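PDB 2QF9: putative secreted protein from Streptomyces coelicolor A3, which is of unknown function, a predicted secreted, all-helical protein of the DUF305 family, which belongs to the ferritin-like clan. Local coordinates for residues M26-D36 with G105-Y116. Residues are numbered along the deposited sequence; the frame is centred on the assembly and turned at random.
Sequences MSYIVRDRTDD and GTLDGKQAEVYY. With EDO (1,2-ethanediol), chain D; EDO (1,2-ethanediol), chain C.
Val30 and Tyr116 show how a branched side chain and an aromatic ring can close the space between two antiparallel helices. Val30 CG1 stands over the centre of the Tyr116 ring, 3.6 Å from its centroid and 12° off the normal, a CH-pi contact, while CG2 leans on Tyr116 CB. With CG anti to its backbone N, the Tyr116 ring is directed at Val30, and its CE1 also lies 3.7 Å from the backbone Met26 O. At the far end Tyr116 OH donates to Ser27 OG over 3.0 Å, and Ser27 OG also bonds to Ala23 O within its own helix. A leucine in place of Tyr116 would probably leave Ser27 OG without this donor and Val30 CG1 without an aromatic face to rest on.

Helices 8-31 and 109-137 belong to an all-helical bundle, consistent with the ferritin-like clan, and here the end of one meets the start of the other; the axes of 26-31 and 109-116 approach to 10.2 Å and run antiparallel, at 164°. Backbone joins backbone at this end: Gly109 N donates to Arg33 O over 2.8 Å.

Charged and polar groups finish the junction. Arg33, folded at chi2 and chi3, sends NE almost straight to Leu107 O (2.7 Å), with that oxygen in the guanidinium plane; Gly105 O sits over one face, and in one of the two conformers of Asp108, its OD2 forms a salt bridge with Arg33 NH2. Thr34 OG1 gives its proton to Glu113 OE2 on the anti side, somewhat out of the carboxylate plane (2.6 Å), and accepts from Asp36 N, an ST turn. The carboxylates of Asp36 and Glu113 stack with their planes 15° apart, a pairing probably eased by Arg168, which salt-bridges both.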
HETATM    1  N   MSE A  26     -11.424  -2.518   2.891  1.00 11.58           N
HETATM    2  CA  MSE A  26     -12.517  -3.189   2.193  0.50 12.56           C
HETATM    3  C   MSE A  26     -12.017  -4.235   1.200  1.00 11.66           C
HETATM    4  O   MSE A  26     -12.598  -5.317   1.074  1.00 11.77           O
HETATM    5  CB  MSE A  26     -13.365  -2.177   1.447  0.50 12.14           C
HETATM    6  CG  MSE A  26     -14.529  -1.698   2.223  0.50 13.14           C
HETATM    7 SE   MSE A  26     -15.810  -1.072   0.918  0.50 17.69          SE
HETATM    8  CE  MSE A  26     -14.758   0.335   0.111  0.50 12.15           C
ATOM      9  N   SER A  27     -10.942  -3.904   0.487  1.00 10.87           N
ATOM     10  CA  SER A  27     -10.319  -4.807  -0.491  1.00 10.60           C
ATOM     11  C   SER A  27      -9.732  -6.063   0.144  1.00  9.94           C
ATOM     12  O   SER A  27      -9.915  -7.172  -0.384  1.00  9.43           O
ATOM     13  CB  SER A  27      -9.285  -4.045  -1.341  1.00 10.20           C
ATOM     14  OG  SER A  27      -9.970  -3.002  -2.050  1.00 15.02           O
ATOM     15  N   TYR A  28      -9.058  -5.900   1.289  1.00  9.17           N
ATOM     16  CA  TYR A  28      -8.571  -7.045   2.051  1.00 10.12           C
ATOM     17  C   TYR A  28      -9.723  -7.948   2.488  1.00 10.23           C
ATOM     18  O   TYR A  28      -9.616  -9.169   2.403  1.00 10.96           O
ATOM     19  CB  TYR A  28      -7.774  -6.599   3.287  1.00  9.72           C
ATOM     20  CG  TYR A  28      -6.306  -6.467   2.970  1.00 10.54           C
ATOM     21  CD1 TYR A  28      -5.753  -5.227   2.600  1.00 10.04           C
ATOM     22  CD2 TYR A  28      -5.476  -7.598   2.971  1.00 10.88           C
ATOM     23  CE1 TYR A  28      -4.388  -5.119   2.280  1.00 12.32           C
ATOM     24  CE2 TYR A  28      -4.089  -7.488   2.652  1.00 11.73           C
ATOM     25  CZ  TYR A  28      -3.575  -6.257   2.294  1.00 11.53           C
ATOM     26  OH  TYR A  28      -2.235  -6.145   1.980  1.00 11.13           O
ATOM     27  N   ILE A  29     -10.818  -7.339   2.940  1.00 10.25           N
ATOM     28  CA  ILE A  29     -11.953  -8.106   3.446  1.00 10.15           C
ATOM     29  C   ILE A  29     -12.613  -8.917   2.319  1.00 10.10           C
ATOM     30  O   ILE A  29     -12.788 -10.144   2.451  1.00  9.52           O
ATOM     31  CB  ILE A  29     -13.002  -7.206   4.168  1.00  9.74           C
ATOM     32  CG1 ILE A  29     -12.401  -6.557   5.435  1.00  9.83           C
ATOM     33  CG2 ILE A  29     -14.236  -8.038   4.545  1.00 10.65           C
ATOM     34  CD1 ILE A  29     -13.271  -5.401   5.962  1.00 10.95           C
ATOM     35  N   VAL A  30     -12.948  -8.254   1.212  1.00  9.72           N
ATOM     36  CA  VAL A  30     -13.638  -8.962   0.126  1.00 10.84           C
ATOM     37  C   VAL A  30     -12.792 -10.117  -0.445  1.00 10.45           C
ATOM     38  O   VAL A  30     -13.328 -11.152  -0.811  1.00 11.40           O
ATOM     39  CB  VAL A  30     -14.165  -8.024  -0.990  1.00 10.63           C
ATOM     40  CG1 VAL A  30     -13.056  -7.600  -1.946  1.00  9.43           C
ATOM     41  CG2 VAL A  30     -15.314  -8.724  -1.766  1.00 10.67           C
ATOM     42  N   ARG A  31     -11.472  -9.941  -0.497  1.00 10.23           N
ATOM     43  CA  ARG A  31     -10.627 -10.965  -1.091  1.00 11.15           C
ATOM     44  C   ARG A  31     -10.638 -12.247  -0.259  1.00 12.07           C
ATOM     45  O   ARG A  31     -10.425 -13.344  -0.795  1.00 13.00           O
ATOM     46  CB  ARG A  31      -9.210 -10.447  -1.358  1.00 11.08           C
ATOM     47  CG  ARG A  31      -9.146  -9.521  -2.584  1.00 10.75           C
ATOM     48  CD  ARG A  31      -7.749  -8.884  -2.723  1.00 12.02           C
ATOM     49  NE  ARG A  31      -6.665  -9.870  -2.626  1.00 17.30           N
ATOM     50  CZ  ARG A  31      -6.203 -10.598  -3.640  1.00 17.27           C
ATOM     51  NH1 ARG A  31      -6.740 -10.489  -4.849  1.00 15.27           N
ATOM     52  NH2 ARG A  31      -5.212 -11.457  -3.441  1.00 18.49           N
ATOM     53  N   ASP A  32     -10.958 -12.115   1.026  1.00 12.33           N
ATOM     54  CA  ASP A  32     -11.046 -13.265   1.915  1.00 13.78           C
ATOM     55  C   ASP A  32     -12.445 -13.915   1.931  1.00 14.40           C
ATOM     56  O   ASP A  32     -12.631 -14.984   2.527  1.00 15.81           O
ATOM     57  CB  ASP A  32     -10.608 -12.892   3.338  1.00 14.61           C
ATOM     58  CG  ASP A  32      -9.089 -12.947   3.528  1.00 14.95           C
ATOM     59  OD1 ASP A  32      -8.339 -13.206   2.566  1.00 17.64           O
ATOM     60  OD2 ASP A  32      -8.651 -12.722   4.663  1.00 17.78           O
ATOM     61  N   ARG A  33     -13.407 -13.284   1.260  1.00 13.44           N
ATOM     62  CA  ARG A  33     -14.815 -13.720   1.335  1.00 13.80           C
ATOM     63  C   ARG A  33     -15.336 -14.368   0.049  1.00 13.74           C
ATOM     64  O   ARG A  33     -16.455 -14.917   0.026  1.00 15.03           O
ATOM     65  CB  ARG A  33     -15.744 -12.540   1.683  1.00 13.29           C
ATOM     66  CG  ARG A  33     -15.498 -11.801   3.003  1.00 14.81           C
ATOM     67  CD  ARG A  33     -15.293 -12.725   4.192  1.00 16.70           C
ATOM     68  NE  ARG A  33     -16.456 -13.562   4.476  1.00 17.71           N
ATOM     69  CZ  ARG A  33     -16.518 -14.464   5.453  1.00 20.03           C
ATOM     70  NH1 ARG A  33     -15.487 -14.647   6.272  1.00 21.54           N
ATOM     71  NH2 ARG A  33     -17.625 -15.175   5.632  1.00 19.72           N
ATOM     72  N   THR A  34     -14.557 -14.267  -1.016  1.00 13.37           N
ATOM     73  CA  THR A  34     -14.934 -14.836  -2.295  1.00 13.44           C
ATOM     74  C   THR A  34     -13.750 -15.421  -3.057  1.00 14.15           C
ATOM     75  O   THR A  34     -12.606 -14.997  -2.851  1.00 13.87           O
ATOM     76  CB  THR A  34     -15.703 -13.812  -3.174  1.00 12.97           C
ATOM     77  OG1 THR A  34     -16.153 -14.463  -4.369  1.00 13.31           O
ATOM     78  CG2 THR A  34     -14.800 -12.584  -3.528  1.00 12.26           C
ATOM     79  N   ASP A  35     -14.047 -16.381  -3.939  1.00 14.21           N
ATOM     80  CA  ASP A  35     -13.050 -16.911  -4.870  1.00 15.37           C
ATOM     81  C   ASP A  35     -13.119 -16.235  -6.235  1.00 14.74           C
ATOM     82  O   ASP A  35     -12.342 -16.558  -7.130  1.00 15.37           O
ATOM     83  CB  ASP A  35     -13.199 -18.436  -5.039  1.00 15.94           C
ATOM     84  CG  ASP A  35     -12.767 -19.209  -3.809  1.00 20.70           C
ATOM     85  OD1 ASP A  35     -11.814 -18.782  -3.120  1.00 25.62           O
ATOM     86  OD2 ASP A  35     -13.392 -20.262  -3.537  1.00 25.07           O
ATOM     87  N   ASP A  36     -14.043 -15.288  -6.401  1.00 13.73           N
ATOM     88  CA  ASP A  36     -14.289 -14.701  -7.715  1.00 13.37           C
ATOM     89  C   ASP A  36     -13.081 -13.933  -8.257  1.00 13.73           C
ATOM     90  O   ASP A  36     -12.632 -12.972  -7.635  1.00 13.22           O
ATOM     91  CB  ASP A  36     -15.489 -13.776  -7.688  1.00 12.59           C
ATOM     92  CG  ASP A  36     -15.811 -13.239  -9.050  1.00 11.84           C
ATOM     93  OD1 ASP A  36     -16.270 -14.038  -9.907  1.00 14.54           O
ATOM     94  OD2 ASP A  36     -15.576 -12.034  -9.290  1.00 11.86           O
ATOM     95  N   GLY A 105     -17.779  -8.339   6.066  1.00 12.99           N
ATOM     96  CA  GLY A 105     -17.000  -9.424   6.626  1.00 14.20           C
ATOM     97  C   GLY A 105     -17.789 -10.677   6.954  1.00 15.38           C
ATOM     98  O   GLY A 105     -17.180 -11.739   7.155  1.00 16.41           O
ATOM     99  N   THR A 106     -19.121 -10.564   7.013  1.00 14.99           N
ATOM    100  CA  THR A 106     -20.015 -11.715   7.297  1.00 15.51           C
ATOM    101  C   THR A 106     -20.539 -12.408   6.029  1.00 15.49           C
ATOM    102  O   THR A 106     -21.091 -13.513   6.101  1.00 15.28           O
ATOM    103  CB  THR A 106     -21.257 -11.319   8.142  1.00 15.92           C
ATOM    104  OG1 THR A 106     -22.142 -10.528   7.341  1.00 16.83           O
ATOM    105  CG2 THR A 106     -20.861 -10.562   9.435  1.00 17.44           C
ATOM    106  N   LEU A 107     -20.403 -11.744   4.878  1.00 14.52           N
ATOM    107  CA  LEU A 107     -20.925 -12.267   3.609  1.00 15.06           C
ATOM    108  C   LEU A 107     -19.944 -13.187   2.893  1.00 15.49           C
ATOM    109  O   LEU A 107     -18.741 -13.159   3.175  1.00 15.56           O
ATOM    110  CB  LEU A 107     -21.316 -11.111   2.685  1.00 14.30           C
ATOM    111  CG  LEU A 107     -22.379 -10.176   3.274  1.00 14.90           C
ATOM    112  CD1 LEU A 107     -22.636  -9.004   2.331  1.00 15.11           C
ATOM    113  CD2 LEU A 107     -23.662 -10.932   3.558  1.00 15.80           C
ATOM    114  N   ASP A 108     -20.473 -13.970   1.946  0.80 15.36           N
ATOM    115  CA  ASP A 108     -19.710 -14.969   1.195  0.80 16.15           C
ATOM    116  C   ASP A 108     -20.004 -14.881  -0.295  0.80 15.26           C
ATOM    117  O   ASP A 108     -21.111 -14.481  -0.687  0.80 14.88           O
ATOM    118  CB  ASP A 108     -20.067 -16.387   1.684  0.80 17.67           C
ATOM    119  CG  ASP A 108     -19.493 -16.685   3.059  0.80 20.27           C
ATOM    120  OD1 ASP A 108     -20.273 -16.763   4.024  0.80 27.15           O
ATOM    121  OD2 ASP A 108     -18.253 -16.810   3.177  0.80 27.69           O
ATOM    122  N   GLY A 109     -19.027 -15.275  -1.116  1.00 14.36           N
ATOM    123  CA  GLY A 109     -19.235 -15.450  -2.551  1.00 13.94           C
ATOM    124  C   GLY A 109     -19.930 -14.278  -3.197  1.00 13.85           C
ATOM    125  O   GLY A 109     -19.565 -13.124  -2.946  1.00 13.27           O
ATOM    126  N   LYS A 110     -20.966 -14.563  -3.984  1.00 12.91           N
ATOM    127  CA  LYS A 110     -21.585 -13.512  -4.781  1.00 13.38           C
ATOM    128  C   LYS A 110     -22.172 -12.389  -3.915  1.00 13.51           C
ATOM    129  O   LYS A 110     -22.119 -11.218  -4.297  1.00 12.64           O
ATOM    130  CB  LYS A 110     -22.660 -14.071  -5.722  1.00 14.77           C
ATOM    131  CG  LYS A 110     -23.038 -13.049  -6.788  1.00 16.97           C
ATOM    132  CD  LYS A 110     -23.781 -13.650  -7.966  1.00 22.19           C
ATOM    133  CE  LYS A 110     -25.277 -13.651  -7.746  1.00 23.42           C
ATOM    134  NZ  LYS A 110     -25.936 -14.325  -8.937  1.00 25.95           N
ATOM    135  N   GLN A 111     -22.740 -12.743  -2.766  1.00 12.91           N
ATOM    136  CA  GLN A 111     -23.321 -11.729  -1.887  1.00 14.35           C
ATOM    137  C   GLN A 111     -22.241 -10.754  -1.386  1.00 12.96           C
ATOM    138  O   GLN A 111     -22.468  -9.539  -1.339  1.00 12.98           O
ATOM    139  CB  GLN A 111     -24.055 -12.362  -0.707  1.00 13.98           C
ATOM    140  CG  GLN A 111     -25.375 -13.028  -1.045  1.00 17.42           C
ATOM    141  CD  GLN A 111     -26.162 -13.405   0.204  1.00 18.67           C
ATOM    142  OE1 GLN A 111     -25.700 -13.207   1.332  1.00 22.04           O
ATOM    143  NE2 GLN A 111     -27.366 -13.946   0.008  1.00 25.04           N
ATOM    144  N   ALA A 112     -21.072 -11.294  -1.029  1.00 12.08           N
ATOM    145  CA  ALA A 112     -19.927 -10.444  -0.647  1.00 11.51           C
ATOM    146  C   ALA A 112     -19.443  -9.587  -1.818  1.00 11.29           C
ATOM    147  O   ALA A 112     -19.125  -8.400  -1.639  1.00 11.31           O
ATOM    148  CB  ALA A 112     -18.785 -11.299  -0.078  1.00 12.03           C
ATOM    149  N   GLU A 113     -19.379 -10.179  -3.011  1.00 10.33           N
ATOM    150  CA  GLU A 113     -18.977  -9.428  -4.209  1.00  9.76           C
ATOM    151  C   GLU A 113     -19.910  -8.233  -4.436  1.00 10.48           C
ATOM    152  O   GLU A 113     -19.461  -7.088  -4.608  1.00  9.85           O
ATOM    153  CB  GLU A 113     -19.010 -10.340  -5.446  1.00 10.80           C
ATOM    154  CG  GLU A 113     -17.975 -11.456  -5.413  1.00 10.59           C
ATOM    155  CD  GLU A 113     -18.374 -12.627  -6.303  1.00 11.94           C
ATOM    156  OE1 GLU A 113     -18.871 -12.362  -7.408  1.00 13.72           O
ATOM    157  OE2 GLU A 113     -18.188 -13.784  -5.884  1.00 11.76           O
ATOM    158  N   VAL A 114     -21.215  -8.502  -4.413  1.00 10.21           N
ATOM    159  CA  VAL A 114     -22.207  -7.449  -4.658  1.00 10.06           C
ATOM    160  C   VAL A 114     -22.082  -6.350  -3.609  1.00  9.77           C
ATOM    161  O   VAL A 114     -22.066  -5.155  -3.931  1.00  9.32           O
ATOM    162  CB  VAL A 114     -23.628  -8.065  -4.675  1.00 10.22           C
ATOM    163  CG1 VAL A 114     -24.718  -6.987  -4.552  1.00 11.20           C
ATOM    164  CG2 VAL A 114     -23.802  -8.893  -5.976  1.00 10.38           C
ATOM    165  N   TYR A 115     -21.985  -6.753  -2.357  1.00 10.38           N
ATOM    166  CA  TYR A 115     -21.963  -5.776  -1.258  1.00 10.35           C
ATOM    167  C   TYR A 115     -20.709  -4.907  -1.335  1.00 10.15           C
ATOM    168  O   TYR A 115     -20.786  -3.697  -1.158  1.00  9.95           O
ATOM    169  CB  TYR A 115     -22.072  -6.467   0.095  1.00 11.42           C
ATOM    170  CG  TYR A 115     -22.515  -5.507   1.189  1.00 11.94           C
ATOM    171  CD1 TYR A 115     -23.790  -4.926   1.144  1.00 15.63           C
ATOM    172  CD2 TYR A 115     -21.683  -5.188   2.251  1.00 12.74           C
ATOM    173  CE1 TYR A 115     -24.210  -4.042   2.138  1.00 17.21           C
ATOM    174  CE2 TYR A 115     -22.087  -4.306   3.242  1.00 13.84           C
ATOM    175  CZ  TYR A 115     -23.354  -3.737   3.185  1.00 16.66           C
ATOM    176  OH  TYR A 115     -23.785  -2.851   4.156  1.00 17.39           O
ATOM    177  N   TYR A 116     -19.576  -5.531  -1.659  1.00  9.78           N
ATOM    178  CA  TYR A 116     -18.309  -4.821  -1.881  1.00  9.44           C
ATOM    179  C   TYR A 116     -18.440  -3.815  -3.026  1.00  9.67           C
ATOM    180  O   TYR A 116     -18.041  -2.654  -2.901  1.00 10.09           O
ATOM    181  CB  TYR A 116     -17.213  -5.843  -2.203  1.00  9.59           C
ATOM    182  CG  TYR A 116     -15.917  -5.228  -2.647  1.00  8.28           C
ATOM    183  CD1 TYR A 116     -15.038  -4.637  -1.719  1.00 10.12           C
ATOM    184  CD2 TYR A 116     -15.565  -5.206  -4.014  1.00  9.68           C
ATOM    185  CE1 TYR A 116     -13.836  -4.068  -2.130  1.00 10.25           C
ATOM    186  CE2 TYR A 116     -14.371  -4.634  -4.438  1.00  8.54           C
ATOM    187  CZ  TYR A 116     -13.510  -4.059  -3.501  1.00  9.67           C
ATOM    188  OH  TYR A 116     -12.328  -3.512  -3.908  1.00  9.93           O
TER
HETATM  189  C1  EDO D   2     -14.637 -16.166 -12.223  1.00 17.56           C
HETATM  190  O1  EDO D   2     -13.666 -16.422 -11.176  1.00 17.20           O
HETATM  191  C2  EDO D   2     -14.427 -14.821 -12.925  1.00 17.12           C
HETATM  192  O2  EDO D   2     -14.426 -13.754 -11.959  1.00 14.67           O
HETATM  193  C1  EDO C   1      -0.634  -3.319   0.422  1.00 19.37           C
HETATM  194  O1  EDO C   1      -1.532  -3.722   1.445  1.00 15.86           O
HETATM  195  C2  EDO C   1      -1.436  -2.585  -0.644  1.00 18.43           C
HETATM  196  O2  EDO C   1      -1.886  -3.522  -1.608  1.00 15.94           O